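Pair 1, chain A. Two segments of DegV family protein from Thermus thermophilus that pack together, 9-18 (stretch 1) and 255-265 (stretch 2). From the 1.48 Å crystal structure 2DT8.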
# COMPACT_ATOMS: atom_id res chain seq x y z
N SER A 9 -9.60 -0.76 0.74
CA SER A 9 -9.32 0.26 -0.26
C SER A 9 -7.89 0.79 -0.28
O SER A 9 -7.45 1.32 -1.30
CB SER A 9 -10.30 1.43 -0.11
OG SER A 9 -10.10 2.12 1.10
N THR A 10 -7.15 0.64 0.82
CA THR A 10 -5.79 1.14 0.83
C THR A 10 -4.83 0.29 -0.01
O THR A 10 -3.66 0.62 -0.12
CB THR A 10 -5.20 1.31 2.27
OG1 THR A 10 -4.94 0.04 2.86
CG2 THR A 10 -6.15 2.11 3.14
N SER A 11 -5.32 -0.80 -0.60
CA SER A 11 -4.46 -1.61 -1.47
C SER A 11 -4.24 -0.84 -2.78
O SER A 11 -3.39 -1.20 -3.59
CB SER A 11 -5.09 -2.98 -1.74
OG SER A 11 -6.42 -2.88 -2.21
N ASP A 12 -5.01 0.23 -2.98
CA ASP A 12 -4.86 1.12 -4.14
C ASP A 12 -4.75 0.45 -5.51
O ASP A 12 -3.95 0.87 -6.36
CB ASP A 12 -3.64 2.04 -3.92
CG ASP A 12 -3.83 3.03 -2.76
OD1 ASP A 12 -4.99 3.21 -2.32
OD2 ASP A 12 -2.83 3.63 -2.31
N LEU A 13 -5.57 -0.56 -5.74
CA LEU A 13 -5.57 -1.27 -7.02
C LEU A 13 -6.44 -0.56 -8.04
O LEU A 13 -7.52 -0.10 -7.71
CB LEU A 13 -6.12 -2.68 -6.83
CG LEU A 13 -5.19 -3.68 -6.16
CD1 LEU A 13 -5.98 -4.91 -5.72
CD2 LEU A 13 -4.09 -4.06 -7.14
N PRO A 14 -5.97 -0.47 -9.30
CA PRO A 14 -6.77 0.19 -10.34
C PRO A 14 -8.06 -0.63 -10.48
O PRO A 14 -8.11 -1.81 -10.18
CB PRO A 14 -5.91 0.04 -11.58
CG PRO A 14 -4.53 -0.10 -11.06
CD PRO A 14 -4.68 -0.93 -9.82
N GLN A 15 -9.10 0.10 -10.92
CA GLN A 15 -10.36 -0.58 -11.12
C GLN A 15 -10.35 -1.65 -12.22
O GLN A 15 -11.10 -2.61 -12.19
CB GLN A 15 -11.41 0.48 -11.60
CG GLN A 15 -12.86 -0.00 -11.84
CD GLN A 15 -13.05 -0.88 -13.09
OE1 GLN A 15 -12.42 -0.67 -14.15
NE2 GLN A 15 -13.95 -1.85 -12.98
N ASP A 16 -9.45 -1.40 -13.18
CA ASP A 16 -9.34 -2.36 -14.26
C ASP A 16 -8.68 -3.72 -14.00
O ASP A 16 -8.52 -4.54 -14.89
CB ASP A 16 -8.52 -1.67 -15.28
CG ASP A 16 -7.11 -1.38 -14.81
OD1 ASP A 16 -6.50 -2.27 -14.18
OD2 ASP A 16 -6.61 -0.27 -15.06
N LEU A 17 -8.30 -3.87 -12.72
CA LEU A 17 -7.67 -5.13 -12.36
C LEU A 17 -8.58 -5.80 -11.32
O LEU A 17 -9.04 -6.92 -11.50
CB LEU A 17 -6.29 -4.90 -11.78
CG LEU A 17 -5.10 -4.68 -12.73
CD1 LEU A 17 -3.84 -4.49 -11.91
CD2 LEU A 17 -4.95 -5.88 -13.65
N ARG A 18 -8.75 -5.06 -10.22
CA ARG A 18 -9.65 -5.58 -9.20
C ARG A 18 -11.07 -6.05 -9.51
O ARG A 18 -11.54 -7.06 -9.00
CB ARG A 18 -9.28 -4.63 -8.12
CG ARG A 18 -10.12 -3.39 -8.01
CD ARG A 18 -9.77 -2.59 -6.75
NE ARG A 18 -10.77 -1.59 -6.38
CZ ARG A 18 -11.94 -1.43 -6.98
NH1 ARG A 18 -12.86 -0.61 -6.47
NH2 ARG A 18 -12.21 -2.09 -8.10
N ALA A 255 5.73 -2.92 -14.44
CA ALA A 255 6.00 -1.65 -13.80
C ALA A 255 4.71 -0.72 -13.76
O ALA A 255 4.62 0.32 -14.41
CB ALA A 255 7.10 -0.81 -14.55
N LEU A 256 3.72 -1.22 -13.03
CA LEU A 256 2.41 -0.58 -12.90
C LEU A 256 2.54 0.73 -12.16
O LEU A 256 3.37 0.83 -11.26
CB LEU A 256 1.48 -1.51 -12.13
CG LEU A 256 0.02 -1.14 -11.90
CD1 LEU A 256 -0.73 -1.04 -13.23
CD2 LEU A 256 -0.59 -2.23 -11.03
N VAL A 257 1.72 1.71 -12.51
CA VAL A 257 1.75 3.03 -11.88
C VAL A 257 0.33 3.45 -11.50
O VAL A 257 -0.58 3.36 -12.32
CB VAL A 257 2.32 4.11 -12.83
CG1 VAL A 257 2.46 5.44 -12.09
CG2 VAL A 257 3.64 3.66 -13.39
N ASN A 258 0.14 3.89 -10.27
CA ASN A 258 -1.16 4.36 -9.84
C ASN A 258 -0.97 5.46 -8.83
O ASN A 258 0.10 5.59 -8.22
CB ASN A 258 -1.99 3.23 -9.20
CG ASN A 258 -3.49 3.57 -9.09
OD1 ASN A 258 -3.98 4.49 -9.75
ND2 ASN A 258 -4.21 2.82 -8.28
N GLU A 259 -2.00 6.27 -8.67
CA GLU A 259 -1.98 7.32 -7.68
C GLU A 259 -2.30 6.65 -6.34
O GLU A 259 -2.96 5.61 -6.29
CB GLU A 259 -3.06 8.36 -7.99
CG GLU A 259 -3.10 9.49 -6.98
CD GLU A 259 -4.05 10.62 -7.35
OE1 GLU A 259 -4.94 10.43 -8.21
OE2 GLU A 259 -3.90 11.71 -6.77
N LEU A 260 -1.79 7.24 -5.27
CA LEU A 260 -2.07 6.76 -3.92
C LEU A 260 -3.54 7.07 -3.64
O LEU A 260 -4.10 8.04 -4.19
CB LEU A 260 -1.25 7.56 -2.90
CG LEU A 260 0.25 7.32 -2.81
CD1 LEU A 260 0.87 8.37 -1.91
CD2 LEU A 260 0.49 5.92 -2.26
N GLY A 261 -4.16 6.27 -2.79
CA GLY A 261 -5.53 6.55 -2.42
C GLY A 261 -5.55 7.71 -1.43
O GLY A 261 -4.53 8.07 -0.83
N ALA A 262 -6.73 8.31 -1.26
CA ALA A 262 -6.89 9.43 -0.34
C ALA A 262 -6.54 9.03 1.09
O ALA A 262 -5.99 9.83 1.85
CB ALA A 262 -8.31 9.94 -0.41
N VAL A 263 -6.86 7.79 1.48
CA VAL A 263 -6.55 7.37 2.84
C VAL A 263 -5.04 7.30 3.06
O VAL A 263 -4.53 7.83 4.06
CB VAL A 263 -7.24 6.03 3.19
CG1 VAL A 263 -6.67 5.46 4.49
CG2 VAL A 263 -8.74 6.26 3.36
N ILE A 264 -4.30 6.68 2.14
CA ILE A 264 -2.85 6.63 2.32
C ILE A 264 -2.25 8.04 2.22
O ILE A 264 -1.39 8.41 3.01
CB ILE A 264 -2.18 5.72 1.25
CG1 ILE A 264 -2.66 4.28 1.42
CG2 ILE A 264 -0.66 5.81 1.38
CD1 ILE A 264 -2.21 3.62 2.72
N ALA A 265 -2.71 8.83 1.25
CA ALA A 265 -2.18 10.18 1.05
C ALA A 265 -2.42 11.09 2.25
O ALA A 265 -1.66 12.04 2.46
CB ALA A 265 -2.79 10.80 -0.20
O HOH W 1 -5.80 4.58 0.16

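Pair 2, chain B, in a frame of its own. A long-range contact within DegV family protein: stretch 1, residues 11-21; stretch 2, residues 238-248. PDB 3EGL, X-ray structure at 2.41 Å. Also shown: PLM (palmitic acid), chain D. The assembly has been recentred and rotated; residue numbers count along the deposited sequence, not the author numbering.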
# COMPACT_ATOMS: atom_id res chain seq x y z
N ASP B 11 1.24 6.75 -5.53
CA ASP B 11 0.10 6.58 -6.39
C ASP B 11 -1.12 6.30 -5.49
O ASP B 11 -0.97 6.24 -4.24
CB ASP B 11 0.37 5.53 -7.47
CG ASP B 11 0.67 4.13 -6.89
OD1 ASP B 11 -0.28 3.53 -6.32
OD2 ASP B 11 1.83 3.61 -7.04
N SER B 12 -2.29 6.15 -6.10
CA SER B 12 -3.53 6.02 -5.33
C SER B 12 -3.58 4.70 -4.54
O SER B 12 -4.24 4.62 -3.51
CB SER B 12 -4.76 6.15 -6.24
OG SER B 12 -4.72 5.05 -7.13
N SER B 13 -2.87 3.67 -5.03
CA SER B 13 -2.82 2.41 -4.30
C SER B 13 -2.26 2.52 -2.87
O SER B 13 -2.50 1.61 -2.06
CB SER B 13 -2.04 1.31 -5.06
OG SER B 13 -0.66 1.60 -5.07
N ALA B 14 -1.53 3.59 -2.54
CA ALA B 14 -1.09 3.75 -1.15
C ALA B 14 -2.26 3.91 -0.16
O ALA B 14 -2.05 3.78 1.05
CB ALA B 14 -0.07 4.92 -0.98
N CYS B 15 -3.44 4.29 -0.66
CA CYS B 15 -4.64 4.52 0.16
C CYS B 15 -4.61 5.68 1.17
O CYS B 15 -5.36 5.65 2.15
CB CYS B 15 -5.06 3.24 0.91
SG CYS B 15 -5.42 1.87 -0.21
N LEU B 16 -3.77 6.68 0.96
CA LEU B 16 -3.73 7.74 1.93
C LEU B 16 -5.05 8.46 1.86
O LEU B 16 -5.55 8.72 0.77
CB LEU B 16 -2.62 8.74 1.65
CG LEU B 16 -1.20 8.26 1.94
CD1 LEU B 16 -0.26 9.29 1.31
CD2 LEU B 16 -0.96 8.13 3.44
N PRO B 17 -5.64 8.77 3.02
CA PRO B 17 -6.81 9.66 2.98
C PRO B 17 -6.40 10.97 2.36
O PRO B 17 -5.28 11.47 2.56
CB PRO B 17 -7.17 9.85 4.44
CG PRO B 17 -6.69 8.58 5.08
CD PRO B 17 -5.37 8.29 4.39
N THR B 18 -7.33 11.51 1.58
CA THR B 18 -7.11 12.74 0.86
C THR B 18 -6.60 13.86 1.74
O THR B 18 -5.60 14.48 1.40
CB THR B 18 -8.38 13.12 0.10
OG1 THR B 18 -8.57 12.15 -0.93
CG2 THR B 18 -8.22 14.47 -0.56
N HIS B 19 -7.26 14.11 2.86
CA HIS B 19 -6.87 15.23 3.72
C HIS B 19 -5.48 15.03 4.36
O HIS B 19 -4.76 16.01 4.59
CB HIS B 19 -7.95 15.52 4.79
CG HIS B 19 -8.00 14.48 5.86
ND1 HIS B 19 -8.67 13.28 5.70
CD2 HIS B 19 -7.40 14.42 7.07
CE1 HIS B 19 -8.50 12.54 6.78
NE2 HIS B 19 -7.75 13.21 7.64
N VAL B 20 -5.09 13.78 4.62
CA VAL B 20 -3.72 13.49 5.06
C VAL B 20 -2.66 13.79 3.98
O VAL B 20 -1.64 14.47 4.26
CB VAL B 20 -3.60 12.01 5.50
CG1 VAL B 20 -2.15 11.64 5.84
CG2 VAL B 20 -4.55 11.72 6.68
N ALA B 21 -2.89 13.31 2.76
CA ALA B 21 -1.99 13.60 1.65
C ALA B 21 -1.85 15.11 1.48
O ALA B 21 -0.74 15.63 1.35
CB ALA B 21 -2.48 12.94 0.36
N PHE B 238 -4.52 3.33 15.67
CA PHE B 238 -5.38 2.80 14.64
C PHE B 238 -5.91 3.87 13.74
O PHE B 238 -6.49 4.84 14.18
CB PHE B 238 -6.52 1.96 15.24
CG PHE B 238 -6.02 0.77 16.03
CD1 PHE B 238 -6.09 -0.52 15.48
CD2 PHE B 238 -5.47 0.95 17.31
CE1 PHE B 238 -5.61 -1.62 16.22
CE2 PHE B 238 -4.99 -0.13 18.05
CZ PHE B 238 -5.06 -1.42 17.52
N MSE B 239 -5.75 3.65 12.45
CA MSE B 239 -6.20 4.58 11.47
C MSE B 239 -7.16 3.86 10.49
O MSE B 239 -7.00 2.68 10.20
CB MSE B 239 -4.94 5.07 10.79
CG MSE B 239 -5.15 5.95 9.65
SE MSE B 239 -3.47 6.47 8.98
CE MSE B 239 -4.20 7.80 7.83
N SER B 240 -8.18 4.55 10.02
CA SER B 240 -9.10 4.00 9.01
C SER B 240 -8.77 4.56 7.64
O SER B 240 -8.55 5.75 7.53
CB SER B 240 -10.51 4.45 9.32
OG SER B 240 -10.97 3.77 10.46
N VAL B 241 -8.77 3.72 6.61
CA VAL B 241 -8.64 4.20 5.23
C VAL B 241 -9.62 3.47 4.33
O VAL B 241 -10.17 2.42 4.66
CB VAL B 241 -7.18 4.09 4.67
CG1 VAL B 241 -6.23 4.95 5.45
CG2 VAL B 241 -6.69 2.64 4.62
N ASP B 242 -9.87 4.08 3.18
CA ASP B 242 -10.65 3.47 2.14
C ASP B 242 -9.68 2.85 1.21
O ASP B 242 -8.65 3.46 0.87
CB ASP B 242 -11.42 4.52 1.38
CG ASP B 242 -12.49 5.16 2.20
OD1 ASP B 242 -13.11 4.46 3.03
OD2 ASP B 242 -12.73 6.36 2.00
N ILE B 243 -10.00 1.63 0.80
CA ILE B 243 -9.23 0.95 -0.22
C ILE B 243 -9.41 1.67 -1.56
O ILE B 243 -10.52 1.95 -2.00
CB ILE B 243 -9.62 -0.54 -0.30
CG1 ILE B 243 -9.11 -1.28 0.97
CG2 ILE B 243 -9.04 -1.16 -1.57
CD1 ILE B 243 -9.70 -2.74 1.25
N ASP B 244 -8.28 2.01 -2.18
CA ASP B 244 -8.25 2.70 -3.48
C ASP B 244 -9.24 2.02 -4.45
O ASP B 244 -9.21 0.82 -4.59
CB ASP B 244 -6.80 2.72 -4.02
CG ASP B 244 -6.69 3.28 -5.45
OD1 ASP B 244 -7.57 4.03 -5.94
OD2 ASP B 244 -5.69 2.95 -6.13
N PRO B 245 -10.12 2.78 -5.12
CA PRO B 245 -11.06 2.08 -6.07
C PRO B 245 -10.35 1.20 -7.11
O PRO B 245 -10.94 0.22 -7.57
CB PRO B 245 -11.82 3.25 -6.76
CG PRO B 245 -11.75 4.38 -5.75
CD PRO B 245 -10.37 4.23 -5.06
N THR B 246 -9.10 1.52 -7.47
CA THR B 246 -8.35 0.70 -8.41
C THR B 246 -8.10 -0.68 -7.83
O THR B 246 -8.19 -1.67 -8.56
CB THR B 246 -7.01 1.34 -8.80
OG1 THR B 246 -7.26 2.66 -9.30
CG2 THR B 246 -6.33 0.55 -9.91
N LEU B 247 -7.78 -0.73 -6.54
CA LEU B 247 -7.60 -1.99 -5.88
C LEU B 247 -8.94 -2.68 -5.64
O LEU B 247 -9.01 -3.90 -5.65
CB LEU B 247 -6.79 -1.84 -4.59
CG LEU B 247 -5.48 -1.03 -4.70
CD1 LEU B 247 -4.84 -0.88 -3.31
CD2 LEU B 247 -4.50 -1.67 -5.72
N ALA B 248 -10.01 -1.90 -5.45
CA ALA B 248 -11.32 -2.46 -5.11
C ALA B 248 -11.82 -3.28 -6.28
O ALA B 248 -12.51 -4.31 -6.09
CB ALA B 248 -12.33 -1.38 -4.75
C1 PLM D . -2.60 -2.02 -12.32
O1 PLM D . -1.39 -2.30 -12.42
O2 PLM D . -3.37 -2.46 -13.20
C2 PLM D . -3.16 -1.21 -11.20
C3 PLM D . -2.97 -1.99 -9.90
C4 PLM D . -3.93 -3.13 -9.65
C5 PLM D . -3.26 -4.01 -8.60
C6 PLM D . -4.16 -5.11 -8.10
C7 PLM D . -3.39 -5.94 -7.10
C8 PLM D . -4.27 -6.83 -6.21
C9 PLM D . -4.97 -5.98 -5.14
CA PLM D . -5.38 -6.80 -3.91
CB PLM D . -6.46 -6.11 -3.08
CC PLM D . -6.10 -4.75 -2.48
CD PLM D . -5.51 -4.90 -1.09
CE PLM D . -5.73 -3.69 -0.21
CF PLM D . -4.41 -2.97 0.08
CG PLM D . -3.74 -3.38 1.39
O HOH W 2 -8.30 6.48 2.27

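Superposing N, CA and C of 14 central residues brings pair 2 onto pair 1 with an RMSD of 0.7 Å. In both, a 3-10 segment and a short loop lead through an N-cap proline into a helix, and this first stretch packs against a strand that turns into a second helix. The buried area is nearly equal, 430 Å² in pair 1 and 431 Å² in pair 2. The loop residue at the centre has positive phi in each case, 48° at A:Asp12 and 65° at B:Cys15, and the two CA atoms fall 0.6 Å apart.

This position, together with the N-cap of the second helix (A:Gly261 = B:Asp244, CA atoms 0.8 Å apart), carries the clearest difference. Both central side chains point toward the second stretch with chi1 in m, and each accepts a hydrogen bond from the backbone at the N-cap. In pair 1 the acceptor is a carboxylate: A:Gly261 N donates to A:Asp12 OD2 at 3.0 Å, with an angle of 160°. In pair 2 it is sulfur: B:Asp244 N donates to B:Cys15 SG at 3.5 Å and 161°. With A:Asp12 placed as it is, an ideal CB on A:Gly261 would lie 2.5 Å from A:Asp12 OD1, a clash, and the residue there is glycine. Beside the thiol there is room for one: B:Cys15 SG lies 4.1 Å from B:Asp244 CB. In pair 2 a carboxylate is found on the other stretch, at B:Asp244, where B:Ser12 OG donates to B:Asp244 OD2 at 2.5 Å and B:Thr246 N makes a weak capping bond to B:Asp244 OD1 at 3.3 Å.

On the strand, A:Asn258 matches B:Val241, both directed toward the first stretch. A:Asn258 ND2 donates to A:Asp12 O at 2.7 Å. B:Val241 instead packs its CG1 3.6 Å from B:Pro17 CD, while the matching carbonyl, B:Cys15 O, accepts from a water at 3.1 Å; that water accepts in turn from B:Asp242 N at 3.0 Å. Pair 1 also has a bridging water, but there the water donates to A:Asp12 OD1 at 2.9 Å and accepts from A:Ile264 N at 3.3 Å.

The apolar end has the same layout in both pairs. A:Leu256 and B:Met239, a selenomethionine, have side-chain centres only 0.5 Å apart. A:Leu256 CD2 lies 4.5 Å from A:Pro14 CD and 4.1 Å from A:Leu17 CD1; B:Met239 CE approaches B:Pro17 CD to 3.7 Å and B:Val20 CG2 to 4.1 Å. The longer methionine thus meets the smaller valine at a comparable separation.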